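PDB 4TX1: esterase from Sinorhizobium meliloti 1021, which hydrolyses acetyl esters as a carbohydrate acetylesterase of the SGNH-hydrolase family and probably acts on aryl esters too. Local coordinates for residues V44-K47 against A53-I56; E140-S145 against R220-L225; V16-D21 against R40-L45; L23-D28 against S32-L37. All blocks are in the same frame, centred on the assembly; numbering follows the deposited sequence.

How the contacts relate
Contacts 1 and 3 bind helix 41-49 to two neighbouring strands of the parallel sheet, and V55 of contact 1 packs on C18 of contact 3. Contact 2 sets helix 205-223 on strand 140-145 and meets contact 3 through L223 and V16. Contact 3 is the buried one, made of sulfur, indole and proline; the others are partly buried. Contact 1 is polar, a side-chain amide hydrogen-bonded to a strand edge, whereas contact 2 relies on a single methionine. Contact 4 belongs to a small hairpin outside the parallel sheet, nested in the loop that contact 3 closes and tied to it by W41 and R40; it combines backbone pairing with an arginine-tryptophan stack beside another subunit.

Contact 1 of 4, residues V44-K47 against A53-I56; sequences VLQK and AHVI
Helix 41-49 packs against strand 53-59, with the CA atoms of Q46 and V55 5.7 Å apart. This is the return half of a beta-alpha-beta crossover in the SGNH-hydrolase fold: the chain leaves strand 14-20, passes through helix 41-49 and comes back as strand 53-59, an outermost strand of the parallel sheet within this chain. Backbone atoms of H54 and I56 bond to strand 14-20, while A53 O and V55 N look the other way, and the side-chain amide of Q46 meets both at this edge, taking the two bonds that the N-H and C=O of one residue in a further parallel strand could take. V55 N reaches Q46 OE1 at 2.9 Å in a nearly straight bond (170°), and Q46 NE2 donates a hydrogen bond to A53 O at 2.8 Å. A53 O lies almost in the amide plane of Q46 but takes the N-H from above its own carbonyl plane. With CG of Q46 opposite the backbone N (chi1 168°) and the chain bent at chi2, the amide turns toward the strand. Beside these bonds, V55 CG2 lies 3.8 Å from Q46 CA, alongside the start of the glutamine chain. Replacing Q46 by an alanine here would probably leave A53 O and V55 N without their side-chain mates and leave a gap where the amide lay against the strand. H54, turned away from the helix, packs on L37 of a second subunit. A water completes the grip, donating to Q46 OE1 at 2.6 Å and to V55 O at 2.8 Å.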
loop_
_atom_site.group_PDB
_atom_site.type_symbol
_atom_site.label_atom_id
_atom_site.label_comp_id
_atom_site.label_asym_id
_atom_site.label_seq_id
_atom_site.Cartn_x
_atom_site.Cartn_y
_atom_site.Cartn_z
ATOM N N VAL A 44 -30.065 17.483 9.137
ATOM C CA VAL A 44 -30.674 18.442 10.113
ATOM C C VAL A 44 -29.962 19.792 10.094
ATOM O O VAL A 44 -30.607 20.877 10.000
ATOM C CB VAL A 44 -30.730 17.871 11.510
ATOM C CG1 VAL A 44 -31.094 19.016 12.483
ATOM C CG2 VAL A 44 -31.605 16.593 11.521
ATOM N N LEU A 45 -28.614 19.777 10.135
ATOM C CA LEU A 45 -27.843 20.976 9.886
ATOM C C LEU A 45 -28.171 21.681 8.574
ATOM O O LEU A 45 -28.282 22.955 8.520
ATOM C CB LEU A 45 -26.340 20.646 9.997
ATOM C CG LEU A 45 -25.349 21.769 10.004
ATOM C CD1 LEU A 45 -25.552 22.760 11.179
ATOM C CD2 LEU A 45 -23.913 21.193 10.088
ATOM N N GLN A 46 -28.272 20.933 7.463
ATOM C CA GLN A 46 -28.492 21.535 6.175
ATOM C C GLN A 46 -29.868 22.277 6.213
ATOM O O GLN A 46 -30.063 23.339 5.588
ATOM C CB GLN A 46 -28.560 20.498 5.071
ATOM C CG GLN A 46 -29.061 20.923 3.716
ATOM C CD GLN A 46 -28.083 21.834 3.002
ATOM O OE1 GLN A 46 -27.200 21.362 2.211
ATOM N NE2 GLN A 46 -28.158 23.134 3.299
ATOM N N LYS A 47 -30.834 21.616 6.817
ATOM C CA LYS A 47 -32.210 22.195 6.812
ATOM C C LYS A 47 -32.192 23.469 7.617
ATOM O O LYS A 47 -32.827 24.460 7.197
ATOM C CB LYS A 47 -33.214 21.242 7.438
ATOM C CG LYS A 47 -34.684 21.729 7.356
ATOM C CD LYS A 47 -35.588 20.622 7.890
ATOM C CE LYS A 47 -37.079 20.868 7.703
ATOM N NZ LYS A 47 -37.360 20.847 6.244
ATOM N N ALA A 53 -26.044 27.373 2.621
ATOM C CA ALA A 53 -24.994 26.342 2.781
ATOM C C ALA A 53 -25.318 25.086 2.001
ATOM O O ALA A 53 -26.518 24.753 1.768
ATOM C CB ALA A 53 -24.791 26.023 4.288
ATOM N N HIS A 54 -24.248 24.373 1.557
ATOM C CA HIS A 54 -24.405 23.087 0.922
ATOM C C HIS A 54 -23.615 22.119 1.834
ATOM O O HIS A 54 -22.413 22.331 2.008
ATOM C CB HIS A 54 -23.795 23.061 -0.451
ATOM C CG HIS A 54 -23.907 21.744 -1.109
ATOM N ND1 HIS A 54 -22.822 21.131 -1.694
ATOM C CD2 HIS A 54 -24.953 20.910 -1.255
ATOM C CE1 HIS A 54 -23.216 19.979 -2.207
ATOM N NE2 HIS A 54 -24.489 19.799 -1.911
ATOM N N VAL A 55 -24.319 21.208 2.490
ATOM C CA VAL A 55 -23.709 20.257 3.448
ATOM C C VAL A 55 -23.503 18.889 2.799
ATOM O O VAL A 55 -24.436 18.289 2.254
ATOM C CB VAL A 55 -24.582 20.131 4.701
ATOM C CG1 VAL A 55 -23.948 19.246 5.773
ATOM C CG2 VAL A 55 -24.835 21.524 5.191
ATOM N N ILE A 56 -22.247 18.426 2.874
ATOM C CA ILE A 56 -21.804 17.127 2.315
ATOM C C ILE A 56 -21.539 16.155 3.458
ATOM O O ILE A 56 -20.701 16.418 4.354
ATOM C CB ILE A 56 -20.535 17.342 1.458
ATOM C CG1 ILE A 56 -20.886 18.406 0.366
ATOM C CG2 ILE A 56 -20.029 15.995 0.905
ATOM C CD1 ILE A 56 -19.754 18.839 -0.497
HETATM O O HOH W 1 -27.062 18.833 1.570
#

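Contact 2 of 4, residues E140-S145 against R220-L225; sequences EILIVS and RMMLGL
R220 O, in the last helical turn that presents M222 to E140 and L142, accepts from L225 N at 3.1 Å and, weakly, from L223 N. With G224 N bonded back to M221 O and a positive phi at G224, this is a Schellman motif, and it ends helix 205-223, which flanks the parallel sheet of the SGNH fold, here at the start of strand 140-145. M222 carries nearly all of the contact across to the strand. Its CG lies opposite the carbonyl carbon (chi1 -62°) and the chain runs straight to SD, then bends at chi3 (76°), which swings the methyl CE along the strand. CE comes to 3.2 Å from I141 O and to 4.0 Å from E140 CB, while SD rests 4.1 Å from L142 CG. L142 and M222 pass each other at a slant. L142 is also covered by L215, V218 and V219 of the same helix, and its backbone pairs with strand 94-98. Nearer the surface, E140 CG lies 3.8 Å from M222 O. An alanine in place of M222 would probably open a gap between helix and strand, leaving L142 CB and CG without the sulfur packed on them and the I141 carbonyl less covered. Because packing of methyl on carbonyl oxygen and sulfur on leucine joins these segments without hydrogen bonds, the fit probably depends more on the methionine's shape than on bond direction.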
loop_
_atom_site.group_PDB
_atom_site.type_symbol
_atom_site.label_atom_id
_atom_site.label_comp_id
_atom_site.label_asym_id
_atom_site.label_seq_id
_atom_site.Cartn_x
_atom_site.Cartn_y
_atom_site.Cartn_z
ATOM N N GLU A 140 -12.314 26.744 7.615
ATOM C CA GLU A 140 -12.445 26.648 9.042
ATOM C C GLU A 140 -12.621 25.165 9.416
ATOM O O GLU A 140 -13.047 24.365 8.591
ATOM C CB GLU A 140 -13.700 27.404 9.490
ATOM C CG GLU A 140 -13.613 28.886 9.188
ATOM C CD GLU A 140 -12.578 29.568 10.051
ATOM O OE1 GLU A 140 -12.451 29.216 11.261
ATOM O OE2 GLU A 140 -11.880 30.473 9.516
ATOM N N ILE A 141 -12.275 24.843 10.637
ATOM C CA ILE A 141 -12.393 23.452 11.142
ATOM C C ILE A 141 -13.118 23.417 12.477
ATOM O O ILE A 141 -12.753 24.158 13.429
ATOM C CB ILE A 141 -10.988 22.865 11.302
ATOM C CG1 ILE A 141 -10.253 22.807 9.953
ATOM C CG2 ILE A 141 -11.080 21.399 11.767
ATOM C CD1 ILE A 141 -8.773 22.379 10.071
ATOM N N LEU A 142 -14.112 22.554 12.566
ATOM C CA LEU A 142 -14.872 22.295 13.783
ATOM C C LEU A 142 -14.610 20.858 14.253
ATOM O O LEU A 142 -15.011 19.911 13.511
ATOM C CB LEU A 142 -16.317 22.481 13.526
ATOM C CG LEU A 142 -17.349 22.645 14.619
ATOM C CD1 LEU A 142 -18.818 22.446 14.301
ATOM C CD2 LEU A 142 -16.852 22.873 16.069
ATOM N N ILE A 143 -14.117 20.721 15.466
ATOM C CA ILE A 143 -13.860 19.437 16.105
ATOM C C ILE A 143 -15.065 19.123 17.001
ATOM O O ILE A 143 -15.349 19.844 17.947
ATOM C CB ILE A 143 -12.588 19.392 16.912
ATOM C CG1 ILE A 143 -11.414 19.653 15.960
ATOM C CG2 ILE A 143 -12.434 18.065 17.665
ATOM C CD1 ILE A 143 -10.078 19.932 16.603
ATOM N N VAL A 144 -15.741 18.023 16.724
ATOM C CA VAL A 144 -16.869 17.610 17.542
ATOM C C VAL A 144 -16.524 16.335 18.309
ATOM O O VAL A 144 -16.104 15.265 17.729
ATOM C CB VAL A 144 -18.125 17.438 16.704
ATOM C CG1 VAL A 144 -19.291 17.067 17.630
ATOM C CG2 VAL A 144 -18.443 18.639 15.833
ATOM N N SER A 145 -16.629 16.367 19.638
ATOM C CA SER A 145 -16.408 15.175 20.430
ATOM C C SER A 145 -17.748 14.357 20.322
ATOM O O SER A 145 -18.869 14.925 20.461
ATOM C CB SER A 145 -15.982 15.408 21.879
ATOM O OG SER A 145 -17.003 16.250 22.461
ATOM N N ARG A 220 -23.059 28.287 12.207
ATOM C CA ARG A 220 -23.162 29.686 11.837
ATOM C C ARG A 220 -22.022 30.568 12.346
ATOM O O ARG A 220 -21.422 31.255 11.602
ATOM C CB ARG A 220 -24.493 30.250 12.338
ATOM C CG ARG A 220 -25.716 29.645 11.666
ATOM C CD ARG A 220 -27.035 30.255 12.110
ATOM N NE ARG A 220 -28.178 29.626 11.455
ATOM C CZ ARG A 220 -28.615 29.949 10.247
ATOM N NH1 ARG A 220 -28.003 30.898 9.549
ATOM N NH2 ARG A 220 -29.664 29.324 9.728
ATOM N N MET A 221 -21.671 30.579 13.587
ATOM C CA MET A 221 -20.606 31.486 13.923
ATOM C C MET A 221 -19.396 31.330 12.987
ATOM O O MET A 221 -18.872 32.276 12.508
ATOM C CB MET A 221 -20.246 31.355 15.383
ATOM C CG MET A 221 -18.886 31.863 15.752
ATOM S SD MET A 221 -18.660 31.765 17.518
ATOM C CE MET A 221 -19.789 30.427 17.935
ATOM N N MET A 222 -18.986 30.099 12.738
ATOM C CA MET A 222 -17.799 29.830 11.946
ATOM C C MET A 222 -17.964 30.134 10.494
ATOM O O MET A 222 -16.987 30.435 9.862
ATOM C CB MET A 222 -17.365 28.394 12.130
ATOM C CG MET A 222 -17.022 28.154 13.558
ATOM S SD MET A 222 -16.435 26.529 13.865
ATOM C CE MET A 222 -14.770 26.661 13.223
ATOM N N LEU A 223 -19.163 30.113 9.957
ATOM C CA LEU A 223 -19.370 30.410 8.560
ATOM C C LEU A 223 -19.673 31.946 8.316
ATOM O O LEU A 223 -19.821 32.331 7.161
ATOM C CB LEU A 223 -20.512 29.586 8.001
ATOM C CG LEU A 223 -20.326 28.063 7.795
ATOM C CD1 LEU A 223 -21.619 27.413 7.293
ATOM C CD2 LEU A 223 -19.171 27.812 6.785
ATOM N N GLY A 224 -19.753 32.730 9.388
ATOM C CA GLY A 224 -20.373 34.100 9.390
ATOM C C GLY A 224 -21.822 34.099 8.916
ATOM O O GLY A 224 -22.256 35.026 8.237
ATOM N N LEU A 225 -22.564 33.063 9.317
ATOM C CA LEU A 225 -23.790 32.554 8.685
ATOM C C LEU A 225 -23.562 32.093 7.233
ATOM O O LEU A 225 -24.151 31.128 6.756
ATOM C CB LEU A 225 -24.869 33.596 8.748
ATOM C CG LEU A 225 -25.464 33.708 10.139
ATOM C CD1 LEU A 225 -26.568 32.701 10.233
ATOM C CD2 LEU A 225 -24.399 33.600 11.222
#

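Contact 3 of 4, residues V16-D21 against R40-L45; sequences VLCYGD and RWPSVL
The thiol of C18 rests against the indole of W41, a cysteine sulfur-aromatic contact inside the protein. SG lies 4.2 Å from the centroid of the six-membered ring, 49° off its normal, and so approaches at a slant. C18 SG sits beside the CH2-CZ3 bond, 3.5 Å from W41 CH2 and equally near CZ3, and C18 CB meets CH2 as closely. The indole reaches the strand because W41 CG sits between the backbone N and the carbonyl carbon (chi1 76°), which swings the six-membered ring toward C18. P42 packs on both partners: its CB lies 4.0 Å from C18 SG, and its CD stands 3.3 Å above the plane of the W41 ring, toward the rim. In the SGNH fold this joins strand 14-20, which lies between strands 53-59 and 94-98 of the parallel sheet, to helix 41-49 lying over one face of that sheet. C18 and P42 also meet V55 of the neighbouring strand 53-59, and W41 reaches V96 and M98 of strand 94-98 on the other flank. The polar end of the indole is used elsewhere, NE1 bonding to T24 OG1. Just beyond C18 the strand runs into G20 and D21, which open the GDSL-type signature; D21 occupies the N-cap position of the following short helix, where its OD1 accepts the N-H of L23.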
loop_
_atom_site.group_PDB
_atom_site.type_symbol
_atom_site.label_atom_id
_atom_site.label_comp_id
_atom_site.label_asym_id
_atom_site.label_seq_id
_atom_site.Cartn_x
_atom_site.Cartn_y
_atom_site.Cartn_z
ATOM N N VAL A 16 -19.936 22.833 3.402
ATOM C CA VAL A 16 -19.554 22.244 4.684
ATOM C C VAL A 16 -19.370 20.745 4.472
ATOM O O VAL A 16 -20.297 20.081 4.003
ATOM C CB VAL A 16 -20.674 22.371 5.749
ATOM C CG1 VAL A 16 -20.289 21.783 7.088
ATOM C CG2 VAL A 16 -21.102 23.864 5.947
ATOM N N LEU A 17 -18.199 20.225 4.831
ATOM C CA LEU A 17 -17.960 18.769 4.815
ATOM C C LEU A 17 -18.074 18.223 6.208
ATOM O O LEU A 17 -17.409 18.710 7.154
ATOM C CB LEU A 17 -16.566 18.427 4.232
ATOM C CG LEU A 17 -16.091 16.942 4.312
ATOM C CD1 LEU A 17 -16.894 16.094 3.341
ATOM C CD2 LEU A 17 -14.579 16.958 4.021
ATOM N N CYS A 18 -18.853 17.152 6.322
ATOM C CA CYS A 18 -19.062 16.446 7.580
ATOM C C CYS A 18 -18.388 15.073 7.509
ATOM O O CYS A 18 -18.837 14.193 6.765
ATOM C CB CYS A 18 -20.495 16.228 7.902
ATOM S SG CYS A 18 -21.453 17.802 7.964
ATOM N N TYR A 19 -17.277 14.968 8.186
ATOM C CA TYR A 19 -16.413 13.756 8.126
ATOM C C TYR A 19 -16.496 12.995 9.364
ATOM O O TYR A 19 -16.041 13.415 10.456
ATOM C CB TYR A 19 -14.978 14.190 7.838
ATOM C CG TYR A 19 -14.015 13.088 7.360
ATOM C CD1 TYR A 19 -14.189 12.502 6.101
ATOM C CD2 TYR A 19 -12.972 12.643 8.144
ATOM C CE1 TYR A 19 -13.289 11.569 5.600
ATOM C CE2 TYR A 19 -12.107 11.610 7.686
ATOM C CZ TYR A 19 -12.256 11.123 6.395
ATOM O OH TYR A 19 -11.398 10.180 5.873
ATOM N N GLY A 20 -17.086 11.787 9.279
ATOM C CA GLY A 20 -17.289 11.002 10.469
ATOM C C GLY A 20 -17.460 9.507 10.221
ATOM O O GLY A 20 -17.009 8.987 9.188
ATOM N N ASP A 21 -18.085 8.842 11.194
ATOM C CA ASP A 21 -18.204 7.394 11.269
ATOM C C ASP A 21 -19.687 7.007 11.200
ATOM O O ASP A 21 -20.467 7.709 10.554
ATOM C CB ASP A 21 -17.428 6.841 12.437
ATOM C CG ASP A 21 -17.927 7.378 13.796
ATOM O OD1 ASP A 21 -19.075 7.846 13.807
ATOM O OD2 ASP A 21 -17.121 7.408 14.747
ATOM N N ARG A 40 -30.504 12.213 9.805
ATOM C CA ARG A 40 -29.042 12.222 9.930
ATOM C C ARG A 40 -28.588 13.645 10.311
ATOM O O ARG A 40 -29.122 14.620 9.806
ATOM C CB ARG A 40 -28.428 11.745 8.630
ATOM C CG ARG A 40 -28.927 10.377 8.259
ATOM C CD ARG A 40 -28.472 9.935 6.845
ATOM N NE ARG A 40 -29.290 8.854 6.374
ATOM C CZ ARG A 40 -29.401 8.471 5.112
ATOM N NH1 ARG A 40 -28.673 9.128 4.205
ATOM N NH2 ARG A 40 -30.247 7.545 4.763
ATOM N N TRP A 41 -27.546 13.782 11.118
ATOM C CA TRP A 41 -27.185 15.085 11.614
ATOM C C TRP A 41 -26.758 16.079 10.599
ATOM O O TRP A 41 -27.143 17.228 10.631
ATOM C CB TRP A 41 -26.262 14.992 12.813
ATOM C CG TRP A 41 -24.787 14.646 12.543
ATOM C CD1 TRP A 41 -24.189 13.449 12.787
ATOM C CD2 TRP A 41 -23.767 15.542 12.104
ATOM N NE1 TRP A 41 -22.820 13.533 12.480
ATOM C CE2 TRP A 41 -22.550 14.792 12.038
ATOM C CE3 TRP A 41 -23.756 16.873 11.667
ATOM C CZ2 TRP A 41 -21.336 15.367 11.599
ATOM C CZ3 TRP A 41 -22.543 17.441 11.256
ATOM C CH2 TRP A 41 -21.365 16.696 11.232
ATOM N N PRO A 42 -26.042 15.642 9.515
ATOM C CA PRO A 42 -25.743 16.627 8.506
ATOM C C PRO A 42 -26.982 17.188 7.754
ATOM O O PRO A 42 -26.996 18.342 7.332
ATOM C CB PRO A 42 -24.888 15.854 7.488
ATOM C CG PRO A 42 -24.232 14.848 8.357
ATOM C CD PRO A 42 -25.370 14.355 9.273
ATOM N N SER A 43 -28.004 16.356 7.587
ATOM C CA SER A 43 -29.284 16.744 6.980
ATOM C C SER A 43 -30.024 17.766 7.847
ATOM O O SER A 43 -30.536 18.774 7.284
ATOM C CB SER A 43 -30.206 15.540 6.835
ATOM O OG SER A 43 -29.591 14.591 5.924
ATOM N N VAL A 44 -30.065 17.483 9.137
ATOM C CA VAL A 44 -30.674 18.442 10.113
ATOM C C VAL A 44 -29.962 19.792 10.094
ATOM O O VAL A 44 -30.607 20.877 10.000
ATOM C CB VAL A 44 -30.730 17.871 11.510
ATOM C CG1 VAL A 44 -31.094 19.016 12.483
ATOM C CG2 VAL A 44 -31.605 16.593 11.521
ATOM N N LEU A 45 -28.614 19.777 10.135
ATOM C CA LEU A 45 -27.843 20.976 9.886
ATOM C C LEU A 45 -28.171 21.681 8.574
ATOM O O LEU A 45 -28.282 22.955 8.520
ATOM C CB LEU A 45 -26.340 20.646 9.997
ATOM C CG LEU A 45 -25.349 21.769 10.004
ATOM C CD1 LEU A 45 -25.552 22.760 11.179
ATOM C CD2 LEU A 45 -23.913 21.193 10.088
#

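Contact 4 of 4, residues L23-D28 against S32-L37; sequences LTWGYD and SGRHAL
R34 lies flat on W25, guanidinium and indole planes at 1° and centres 3.7 Å apart, the tight part of the contact. R34 CG stands 3.7 Å from the six-membered ring centroid, almost on its normal, while CZ makes a cation-pi contact with the five-membered ring. The extended arginine chain (chi3 -169°) carries its head to W25 O, which it grips side-on with NE at 2.8 Å and NH2 at 3.2 Å, and this should limit guanidinium rotation. A water links R34 NH2, weakly, to T24 O, and A90 of a second subunit packs on R34. H35 N bonds to G26 O at 2.7 Å; the H35 ring lies against D28, CE1 3.5 Å from D28 CA, and its NE2 bonds to L203 O. The far end is looser: exposed S32 brings its CB only to 3.7 Å from Y27 OH. Y27 stacks on H202, which may belong to a Ser-His-Asp triad. Between these ends, D28 N donates to G33 O at 2.9 Å and G33 N to D28 O, while D28 OD1 reaches forward to accept the N-H of T30. S32 and G33 facing D28 make a G1 beta bulge, closing a short antiparallel hairpin.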
loop_
_atom_site.group_PDB
_atom_site.type_symbol
_atom_site.label_atom_id
_atom_site.label_comp_id
_atom_site.label_asym_id
_atom_site.label_seq_id
_atom_site.Cartn_x
_atom_site.Cartn_y
_atom_site.Cartn_z
ATOM N N LEU A 23 -21.921 7.132 13.287
ATOM C CA LEU A 23 -22.795 8.142 13.874
ATOM C C LEU A 23 -23.212 9.201 12.866
ATOM O O LEU A 23 -24.241 9.757 13.021
ATOM C CB LEU A 23 -22.136 8.832 15.055
ATOM C CG LEU A 23 -22.190 8.095 16.348
ATOM C CD1 LEU A 23 -21.880 6.662 16.276
ATOM C CD2 LEU A 23 -21.379 8.746 17.424
ATOM N N THR A 24 -22.374 9.489 11.870
ATOM C CA THR A 24 -22.643 10.410 10.820
ATOM C C THR A 24 -23.334 9.749 9.648
ATOM O O THR A 24 -24.205 10.366 9.041
ATOM C CB THR A 24 -21.317 11.088 10.394
ATOM O OG1 THR A 24 -20.786 11.763 11.531
ATOM C CG2 THR A 24 -21.451 12.069 9.278
ATOM N N TRP A 25 -22.952 8.478 9.349
ATOM C CA TRP A 25 -23.698 7.658 8.380
ATOM C C TRP A 25 -25.177 7.606 8.801
ATOM O O TRP A 25 -26.057 7.707 7.973
ATOM C CB TRP A 25 -23.126 6.253 8.326
ATOM C CG TRP A 25 -23.708 5.342 7.295
ATOM C CD1 TRP A 25 -23.485 5.418 5.983
ATOM C CD2 TRP A 25 -24.551 4.221 7.498
ATOM N NE1 TRP A 25 -24.116 4.407 5.321
ATOM C CE2 TRP A 25 -24.801 3.656 6.234
ATOM C CE3 TRP A 25 -25.115 3.624 8.628
ATOM C CZ2 TRP A 25 -25.578 2.528 6.053
ATOM C CZ3 TRP A 25 -25.889 2.450 8.455
ATOM C CH2 TRP A 25 -26.113 1.936 7.176
ATOM N N GLY A 26 -25.395 7.401 10.092
ATOM C CA GLY A 26 -26.779 7.289 10.644
ATOM C C GLY A 26 -27.158 5.823 10.926
ATOM O O GLY A 26 -28.116 5.293 10.423
ATOM N N TYR A 27 -26.410 5.179 11.803
ATOM C CA TYR A 27 -26.664 3.794 12.183
ATOM C C TYR A 27 -27.811 3.596 13.173
ATOM O O TYR A 27 -27.787 4.089 14.249
ATOM C CB TYR A 27 -25.389 3.091 12.694
ATOM C CG TYR A 27 -25.521 1.598 12.734
ATOM C CD1 TYR A 27 -25.114 0.829 11.683
ATOM C CD2 TYR A 27 -26.047 0.945 13.824
ATOM C CE1 TYR A 27 -25.283 -0.529 11.682
ATOM C CE2 TYR A 27 -26.197 -0.420 13.832
ATOM C CZ TYR A 27 -25.820 -1.148 12.753
ATOM O OH TYR A 27 -25.940 -2.493 12.709
ATOM N N ASP A 28 -28.799 2.831 12.755
ATOM C CA ASP A 28 -30.026 2.538 13.591
ATOM C C ASP A 28 -29.788 1.162 14.200
ATOM O O ASP A 28 -29.906 0.089 13.550
ATOM C CB ASP A 28 -31.249 2.476 12.680
ATOM C CG ASP A 28 -32.455 1.862 13.389
ATOM O OD1 ASP A 28 -32.501 1.938 14.640
ATOM O OD2 ASP A 28 -33.278 1.274 12.683
ATOM N N SER A 32 -30.895 -2.390 12.755
ATOM C CA SER A 32 -29.606 -2.635 12.079
ATOM C C SER A 32 -29.669 -2.145 10.640
ATOM O O SER A 32 -29.397 -2.917 9.651
ATOM C CB SER A 32 -29.224 -4.114 12.123
ATOM O OG SER A 32 -29.210 -4.569 13.472
ATOM N N GLY A 33 -30.125 -0.914 10.493
ATOM C CA GLY A 33 -30.169 -0.277 9.190
ATOM C C GLY A 33 -29.724 1.163 9.317
ATOM O O GLY A 33 -28.941 1.478 10.214
ATOM N N ARG A 34 -30.176 2.023 8.420
ATOM C CA ARG A 34 -29.726 3.397 8.364
ATOM C C ARG A 34 -30.890 4.308 8.722
ATOM O O ARG A 34 -32.041 4.037 8.286
ATOM C CB ARG A 34 -29.267 3.708 6.964
ATOM C CG ARG A 34 -28.456 4.986 6.875
ATOM C CD ARG A 34 -27.834 5.291 5.516
ATOM N NE ARG A 34 -26.893 6.386 5.611
ATOM C CZ ARG A 34 -26.303 6.992 4.587
ATOM N NH1 ARG A 34 -26.484 6.519 3.338
ATOM N NH2 ARG A 34 -25.536 8.051 4.798
ATOM N N HIS A 35 -30.658 5.313 9.527
ATOM C CA HIS A 35 -31.677 6.341 9.783
ATOM C C HIS A 35 -32.120 6.963 8.470
ATOM O O HIS A 35 -31.321 7.150 7.505
ATOM C CB HIS A 35 -31.156 7.455 10.773
ATOM C CG HIS A 35 -30.816 6.964 12.126
ATOM N ND1 HIS A 35 -31.671 6.186 12.873
ATOM C CD2 HIS A 35 -29.740 7.205 12.917
ATOM C CE1 HIS A 35 -31.098 5.891 14.029
ATOM N NE2 HIS A 35 -29.940 6.554 14.098
ATOM N N ALA A 36 -33.392 7.382 8.372
ATOM C CA ALA A 36 -33.823 8.194 7.271
ATOM C C ALA A 36 -32.983 9.404 7.067
ATOM O O ALA A 36 -32.453 9.969 8.028
ATOM C CB ALA A 36 -35.327 8.583 7.488
ATOM N N LEU A 37 -32.922 9.796 5.900
ATOM C CA LEU A 37 -32.069 10.935 5.436
ATOM C C LEU A 37 -32.309 12.096 6.327
ATOM O O LEU A 37 -31.402 12.712 6.800
ATOM C CB LEU A 37 -32.372 11.296 3.979
ATOM C CG LEU A 37 -31.613 12.496 3.407
ATOM C CD1 LEU A 37 -30.117 12.223 3.388
ATOM C CD2 LEU A 37 -32.118 12.837 2.013
HETATM O O HOH W 2 -24.479 10.392 6.205
#